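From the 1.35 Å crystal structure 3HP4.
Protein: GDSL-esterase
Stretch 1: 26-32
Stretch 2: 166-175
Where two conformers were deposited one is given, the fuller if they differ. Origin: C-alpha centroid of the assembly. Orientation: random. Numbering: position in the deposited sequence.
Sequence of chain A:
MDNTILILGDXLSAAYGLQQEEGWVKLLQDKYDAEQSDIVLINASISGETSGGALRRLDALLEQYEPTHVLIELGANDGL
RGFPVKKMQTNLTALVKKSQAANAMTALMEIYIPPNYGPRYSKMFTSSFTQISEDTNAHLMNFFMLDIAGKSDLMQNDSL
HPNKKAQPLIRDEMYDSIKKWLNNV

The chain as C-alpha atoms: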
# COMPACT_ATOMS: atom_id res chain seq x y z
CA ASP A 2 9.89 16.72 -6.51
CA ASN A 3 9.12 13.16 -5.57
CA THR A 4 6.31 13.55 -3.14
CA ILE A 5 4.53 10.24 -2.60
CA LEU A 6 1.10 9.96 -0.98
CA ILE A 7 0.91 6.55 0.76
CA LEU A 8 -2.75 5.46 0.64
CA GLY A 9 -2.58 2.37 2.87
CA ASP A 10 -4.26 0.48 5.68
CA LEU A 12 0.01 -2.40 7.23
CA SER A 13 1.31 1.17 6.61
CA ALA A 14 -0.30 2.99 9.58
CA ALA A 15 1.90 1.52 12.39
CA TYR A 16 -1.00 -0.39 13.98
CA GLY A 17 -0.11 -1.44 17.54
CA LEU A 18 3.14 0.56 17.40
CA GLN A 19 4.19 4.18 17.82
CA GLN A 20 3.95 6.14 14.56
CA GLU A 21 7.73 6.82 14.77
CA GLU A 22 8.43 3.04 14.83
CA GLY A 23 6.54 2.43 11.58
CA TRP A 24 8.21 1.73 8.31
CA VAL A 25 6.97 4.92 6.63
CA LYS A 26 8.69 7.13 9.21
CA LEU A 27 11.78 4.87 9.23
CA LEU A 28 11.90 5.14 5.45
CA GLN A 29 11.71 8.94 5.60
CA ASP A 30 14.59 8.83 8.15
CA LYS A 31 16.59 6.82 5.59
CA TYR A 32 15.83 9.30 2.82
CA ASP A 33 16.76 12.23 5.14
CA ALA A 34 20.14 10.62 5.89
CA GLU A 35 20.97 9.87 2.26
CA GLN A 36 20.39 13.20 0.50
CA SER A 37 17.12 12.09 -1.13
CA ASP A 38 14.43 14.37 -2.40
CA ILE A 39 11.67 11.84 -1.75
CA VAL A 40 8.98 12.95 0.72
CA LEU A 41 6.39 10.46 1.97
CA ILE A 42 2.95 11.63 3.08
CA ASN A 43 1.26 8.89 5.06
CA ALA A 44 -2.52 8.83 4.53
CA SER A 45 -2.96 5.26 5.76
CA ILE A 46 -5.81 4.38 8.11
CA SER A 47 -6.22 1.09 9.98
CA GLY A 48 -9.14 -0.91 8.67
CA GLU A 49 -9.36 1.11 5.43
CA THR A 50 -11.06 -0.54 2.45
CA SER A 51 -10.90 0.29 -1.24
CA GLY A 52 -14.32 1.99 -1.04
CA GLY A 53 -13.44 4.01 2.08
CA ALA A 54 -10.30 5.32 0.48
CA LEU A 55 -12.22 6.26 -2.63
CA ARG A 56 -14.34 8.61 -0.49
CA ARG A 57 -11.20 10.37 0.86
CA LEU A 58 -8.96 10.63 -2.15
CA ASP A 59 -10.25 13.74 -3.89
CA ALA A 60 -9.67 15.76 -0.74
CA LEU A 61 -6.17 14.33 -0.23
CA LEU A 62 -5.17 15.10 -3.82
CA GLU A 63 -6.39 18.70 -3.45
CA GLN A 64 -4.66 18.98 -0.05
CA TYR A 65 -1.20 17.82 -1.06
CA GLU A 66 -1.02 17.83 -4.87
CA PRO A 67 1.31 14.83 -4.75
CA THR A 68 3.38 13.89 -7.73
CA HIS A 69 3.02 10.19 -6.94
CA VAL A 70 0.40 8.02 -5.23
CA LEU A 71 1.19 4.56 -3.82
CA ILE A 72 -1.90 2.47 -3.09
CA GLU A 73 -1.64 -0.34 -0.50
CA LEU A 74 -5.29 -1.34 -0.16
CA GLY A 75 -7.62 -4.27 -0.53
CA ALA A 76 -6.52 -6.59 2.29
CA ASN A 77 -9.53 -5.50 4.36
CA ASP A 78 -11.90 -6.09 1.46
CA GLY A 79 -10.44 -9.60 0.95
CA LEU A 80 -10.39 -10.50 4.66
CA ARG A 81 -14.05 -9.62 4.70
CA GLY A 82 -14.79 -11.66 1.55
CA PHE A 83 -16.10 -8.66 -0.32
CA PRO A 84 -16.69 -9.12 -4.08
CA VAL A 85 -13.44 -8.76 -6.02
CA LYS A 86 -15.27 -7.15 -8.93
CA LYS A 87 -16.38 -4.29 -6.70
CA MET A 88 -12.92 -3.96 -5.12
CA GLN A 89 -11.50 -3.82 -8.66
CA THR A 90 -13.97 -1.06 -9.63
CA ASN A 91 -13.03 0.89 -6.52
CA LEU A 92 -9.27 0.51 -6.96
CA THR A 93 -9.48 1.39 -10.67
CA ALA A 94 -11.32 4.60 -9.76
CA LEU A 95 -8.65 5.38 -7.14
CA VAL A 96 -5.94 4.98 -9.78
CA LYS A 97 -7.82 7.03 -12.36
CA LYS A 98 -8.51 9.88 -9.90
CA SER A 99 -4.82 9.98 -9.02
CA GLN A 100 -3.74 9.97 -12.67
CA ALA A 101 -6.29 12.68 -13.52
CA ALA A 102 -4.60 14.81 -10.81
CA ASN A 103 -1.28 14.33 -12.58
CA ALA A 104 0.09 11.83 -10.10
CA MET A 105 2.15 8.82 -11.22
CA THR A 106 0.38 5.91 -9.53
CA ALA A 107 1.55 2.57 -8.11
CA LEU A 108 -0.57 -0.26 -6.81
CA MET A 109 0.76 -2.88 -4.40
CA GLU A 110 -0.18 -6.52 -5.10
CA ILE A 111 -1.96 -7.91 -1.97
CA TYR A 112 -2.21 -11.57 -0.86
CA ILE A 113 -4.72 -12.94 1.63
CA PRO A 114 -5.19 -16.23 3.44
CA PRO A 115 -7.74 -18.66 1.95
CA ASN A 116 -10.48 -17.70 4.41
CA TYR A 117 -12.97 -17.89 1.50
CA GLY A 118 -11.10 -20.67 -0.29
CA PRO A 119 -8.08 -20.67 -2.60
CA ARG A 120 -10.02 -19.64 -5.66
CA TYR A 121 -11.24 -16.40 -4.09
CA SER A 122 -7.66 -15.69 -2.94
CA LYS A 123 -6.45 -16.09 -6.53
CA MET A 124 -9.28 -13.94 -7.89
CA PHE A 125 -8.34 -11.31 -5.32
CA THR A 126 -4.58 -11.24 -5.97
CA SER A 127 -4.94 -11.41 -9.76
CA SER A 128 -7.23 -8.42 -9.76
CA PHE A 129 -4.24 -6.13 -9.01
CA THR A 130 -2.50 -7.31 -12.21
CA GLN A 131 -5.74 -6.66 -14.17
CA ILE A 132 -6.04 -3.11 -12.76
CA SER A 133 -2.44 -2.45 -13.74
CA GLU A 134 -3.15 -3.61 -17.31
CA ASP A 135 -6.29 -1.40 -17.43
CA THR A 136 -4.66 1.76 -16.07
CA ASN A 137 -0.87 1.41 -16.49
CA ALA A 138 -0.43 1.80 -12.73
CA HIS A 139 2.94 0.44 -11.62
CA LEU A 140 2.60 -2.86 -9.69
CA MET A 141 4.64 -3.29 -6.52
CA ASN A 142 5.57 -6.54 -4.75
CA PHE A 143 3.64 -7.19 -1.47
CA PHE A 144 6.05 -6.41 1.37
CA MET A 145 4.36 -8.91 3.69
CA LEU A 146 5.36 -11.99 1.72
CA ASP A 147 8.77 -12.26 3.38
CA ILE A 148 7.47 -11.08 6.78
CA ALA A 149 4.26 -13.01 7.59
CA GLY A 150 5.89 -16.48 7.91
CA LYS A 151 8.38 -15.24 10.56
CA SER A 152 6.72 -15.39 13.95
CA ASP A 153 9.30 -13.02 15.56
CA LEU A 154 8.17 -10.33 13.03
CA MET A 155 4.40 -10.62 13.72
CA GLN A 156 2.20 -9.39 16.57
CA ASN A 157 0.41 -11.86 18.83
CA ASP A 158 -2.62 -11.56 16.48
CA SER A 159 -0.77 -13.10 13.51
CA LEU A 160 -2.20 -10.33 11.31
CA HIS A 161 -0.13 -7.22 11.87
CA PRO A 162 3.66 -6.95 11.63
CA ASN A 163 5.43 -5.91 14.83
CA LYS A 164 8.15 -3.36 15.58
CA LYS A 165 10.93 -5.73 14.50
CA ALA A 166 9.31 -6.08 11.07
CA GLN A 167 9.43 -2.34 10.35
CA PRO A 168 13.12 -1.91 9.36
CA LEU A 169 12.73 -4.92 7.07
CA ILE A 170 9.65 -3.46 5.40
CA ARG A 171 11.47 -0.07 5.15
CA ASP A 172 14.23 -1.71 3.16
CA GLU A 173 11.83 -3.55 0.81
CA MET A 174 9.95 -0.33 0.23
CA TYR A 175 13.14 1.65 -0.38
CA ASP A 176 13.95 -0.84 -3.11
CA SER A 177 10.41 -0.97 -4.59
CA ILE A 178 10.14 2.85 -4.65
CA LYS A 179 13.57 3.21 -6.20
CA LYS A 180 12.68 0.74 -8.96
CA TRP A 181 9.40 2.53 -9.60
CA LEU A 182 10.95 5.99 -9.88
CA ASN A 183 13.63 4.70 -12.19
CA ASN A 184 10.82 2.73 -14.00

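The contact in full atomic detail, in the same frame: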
# COMPACT_ATOMS: atom_id res chain seq x y z
N LYS A 26 7.83 6.16 8.56
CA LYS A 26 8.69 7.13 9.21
C LYS A 26 10.15 6.64 9.16
O LYS A 26 11.04 7.44 8.91
CB LYS A 26 8.21 7.46 10.64
CG LYS A 26 9.09 8.47 11.39
CD LYS A 26 10.38 7.79 11.84
CE LYS A 26 10.97 8.40 13.09
NZ LYS A 26 11.92 7.43 13.70
N LEU A 27 10.39 5.34 9.33
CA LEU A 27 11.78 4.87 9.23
C LEU A 27 12.33 5.08 7.81
O LEU A 27 13.52 5.37 7.62
CB LEU A 27 11.86 3.39 9.58
CG LEU A 27 11.46 3.00 11.00
CD1 LEU A 27 11.63 1.49 11.18
CD2 LEU A 27 12.28 3.72 12.08
N LEU A 28 11.47 4.91 6.81
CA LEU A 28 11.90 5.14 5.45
C LEU A 28 12.20 6.63 5.20
O LEU A 28 13.21 6.98 4.57
CB LEU A 28 10.86 4.62 4.46
CG LEU A 28 11.25 4.76 2.96
CD1 LEU A 28 12.65 4.19 2.65
CD2 LEU A 28 10.23 4.07 2.10
N GLN A 29 11.37 7.53 5.74
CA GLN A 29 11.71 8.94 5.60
C GLN A 29 13.05 9.23 6.31
O GLN A 29 13.82 10.02 5.82
CB GLN A 29 10.63 9.81 6.21
CG GLN A 29 10.85 11.30 5.81
CD GLN A 29 10.73 11.53 4.33
OE1 GLN A 29 9.69 11.25 3.78
NE2 GLN A 29 11.75 11.97 3.66
N ASP A 30 13.31 8.60 7.45
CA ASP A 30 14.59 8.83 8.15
C ASP A 30 15.72 8.43 7.22
O ASP A 30 16.77 9.09 7.16
CB ASP A 30 14.70 8.00 9.43
CG ASP A 30 13.73 8.41 10.53
OD1 ASP A 30 13.20 9.54 10.52
OD2 ASP A 30 13.54 7.59 11.46
N LYS A 31 15.56 7.32 6.51
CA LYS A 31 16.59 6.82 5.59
C LYS A 31 16.80 7.80 4.46
O LYS A 31 17.93 8.18 4.14
CB LYS A 31 16.25 5.42 5.07
CG LYS A 31 17.23 4.85 4.05
CD LYS A 31 16.82 3.42 3.68
CE LYS A 31 17.77 2.80 2.65
NZ LYS A 31 19.12 2.55 3.24
N TYR A 32 15.72 8.28 3.86
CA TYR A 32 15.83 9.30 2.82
C TYR A 32 16.56 10.54 3.34
O TYR A 32 17.40 11.10 2.62
CB TYR A 32 14.44 9.69 2.30
CG TYR A 32 13.76 8.61 1.46
CD1 TYR A 32 14.48 7.81 0.56
CD2 TYR A 32 12.41 8.44 1.55
CE1 TYR A 32 13.83 6.85 -0.22
CE2 TYR A 32 11.77 7.46 0.76
CZ TYR A 32 12.48 6.72 -0.12
OH TYR A 32 11.79 5.77 -0.88
N ALA A 166 9.55 -6.01 12.52
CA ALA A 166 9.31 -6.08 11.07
C ALA A 166 9.57 -4.75 10.34
O ALA A 166 9.84 -4.77 9.14
CB ALA A 166 7.91 -6.50 10.81
N GLN A 167 9.46 -3.63 11.05
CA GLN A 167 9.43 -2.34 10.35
C GLN A 167 10.71 -1.98 9.59
O GLN A 167 10.61 -1.52 8.47
CB GLN A 167 8.93 -1.21 11.27
CG GLN A 167 7.61 -1.54 11.98
CD GLN A 167 6.47 -1.68 11.04
OE1 GLN A 167 6.27 -0.82 10.17
NE2 GLN A 167 5.71 -2.79 11.16
N PRO A 168 11.90 -2.19 10.17
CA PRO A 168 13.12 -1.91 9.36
C PRO A 168 13.22 -2.80 8.12
O PRO A 168 13.72 -2.37 7.08
CB PRO A 168 14.29 -2.20 10.33
CG PRO A 168 13.67 -2.10 11.67
CD PRO A 168 12.23 -2.50 11.58
N LEU A 169 12.72 -4.04 8.22
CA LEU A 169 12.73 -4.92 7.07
C LEU A 169 11.80 -4.42 5.98
O LEU A 169 12.13 -4.40 4.80
CB LEU A 169 12.37 -6.36 7.50
CG LEU A 169 13.43 -6.98 8.43
CD1 LEU A 169 12.81 -8.19 9.09
CD2 LEU A 169 14.63 -7.39 7.58
N ILE A 170 10.60 -4.02 6.37
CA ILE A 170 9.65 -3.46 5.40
C ILE A 170 10.21 -2.14 4.81
O ILE A 170 10.10 -1.94 3.60
CB ILE A 170 8.29 -3.21 6.03
CG1 ILE A 170 7.66 -4.56 6.48
CG2 ILE A 170 7.34 -2.50 5.05
CD1 ILE A 170 6.45 -4.38 7.36
N ARG A 171 10.85 -1.30 5.64
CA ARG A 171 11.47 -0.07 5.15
C ARG A 171 12.41 -0.42 4.02
O ARG A 171 12.38 0.25 2.98
CB ARG A 171 12.28 0.54 6.29
CG ARG A 171 13.20 1.70 5.81
CD ARG A 171 14.30 2.01 6.86
NE ARG A 171 15.21 0.87 6.95
CZ ARG A 171 15.90 0.54 8.02
NH1 ARG A 171 15.81 1.26 9.13
NH2 ARG A 171 16.61 -0.59 7.98
N ASP A 172 13.24 -1.44 4.19
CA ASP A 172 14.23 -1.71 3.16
C ASP A 172 13.59 -2.28 1.89
O ASP A 172 13.99 -1.95 0.76
CB ASP A 172 15.32 -2.60 3.68
CG ASP A 172 16.19 -1.86 4.72
OD1 ASP A 172 16.23 -0.62 4.69
OD2 ASP A 172 16.82 -2.53 5.56
N GLU A 173 12.53 -3.09 2.00
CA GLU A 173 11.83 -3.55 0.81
C GLU A 173 11.13 -2.41 0.08
O GLU A 173 11.00 -2.38 -1.14
CB GLU A 173 10.78 -4.64 1.14
CG GLU A 173 11.37 -5.92 1.64
CD GLU A 173 10.33 -6.98 1.92
OE1 GLU A 173 9.43 -7.19 1.03
OE2 GLU A 173 10.45 -7.59 3.03
N MET A 174 10.62 -1.45 0.85
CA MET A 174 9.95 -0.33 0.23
C MET A 174 10.93 0.67 -0.38
O MET A 174 10.64 1.24 -1.42
CB MET A 174 8.97 0.33 1.20
CG MET A 174 7.74 -0.56 1.49
SD MET A 174 6.93 -1.11 -0.04
CE MET A 174 6.32 0.46 -0.54
N TYR A 175 12.09 0.83 0.25
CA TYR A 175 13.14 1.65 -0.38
C TYR A 175 13.44 1.10 -1.77
O TYR A 175 13.54 1.82 -2.74
CB TYR A 175 14.39 1.61 0.50
CG TYR A 175 15.52 2.37 -0.11
CD1 TYR A 175 15.63 3.76 0.04
CD2 TYR A 175 16.48 1.71 -0.85
CE1 TYR A 175 16.69 4.48 -0.54
CE2 TYR A 175 17.53 2.41 -1.45
CZ TYR A 175 17.62 3.77 -1.26
OH TYR A 175 18.69 4.46 -1.85
O HOH W 1 15.47 4.18 9.19
O HOH W 2 18.47 0.66 5.46
O HOH W 3 13.46 4.67 -2.71

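Two helices, 26-32 and 166-175, cross at 57° with their axes 9.0 Å apart at closest approach. No direct hydrogen bond joins them. Packing and three bridging waters hold the contact together. R171, Y175 and L27 cover the most surface.

R171 lies where the backbones come nearest, its CA 5.2 Å from the CA of L28. Its aliphatic part packs on the first helix: CG is 3.7 Å from L28 CA, and CD is 3.5 Å from L27 O. The guanidinium is held within its own helix by a salt bridge, with R171 NE 2.9 Å from D172 OD1. R171 NH1 also donates to water 1, which in turn donates to L27 O.

Y175 offers one ring face to K31. K31 CE sits 3.6 Å from the Y175 ring centroid, a CH-pi contact. K31 NZ is 4.7 Å from the same centroid, almost on the ring normal, a cation-pi arrangement. Water 2 links K31 NZ to D172 OD1. K31 NZ and D172 OD1 are 4.5 Å apart, too far for a salt bridge. Y32 meets Y175 rim to rim, Y32 CE1 lying 3.6 Å from Y175 CD1. Water 3 connects Y32 OH with Y175 O.

L27 points toward the second helix. Its CD1 reaches Q167 CB at 3.8 Å and P168 CD at 4.1 Å.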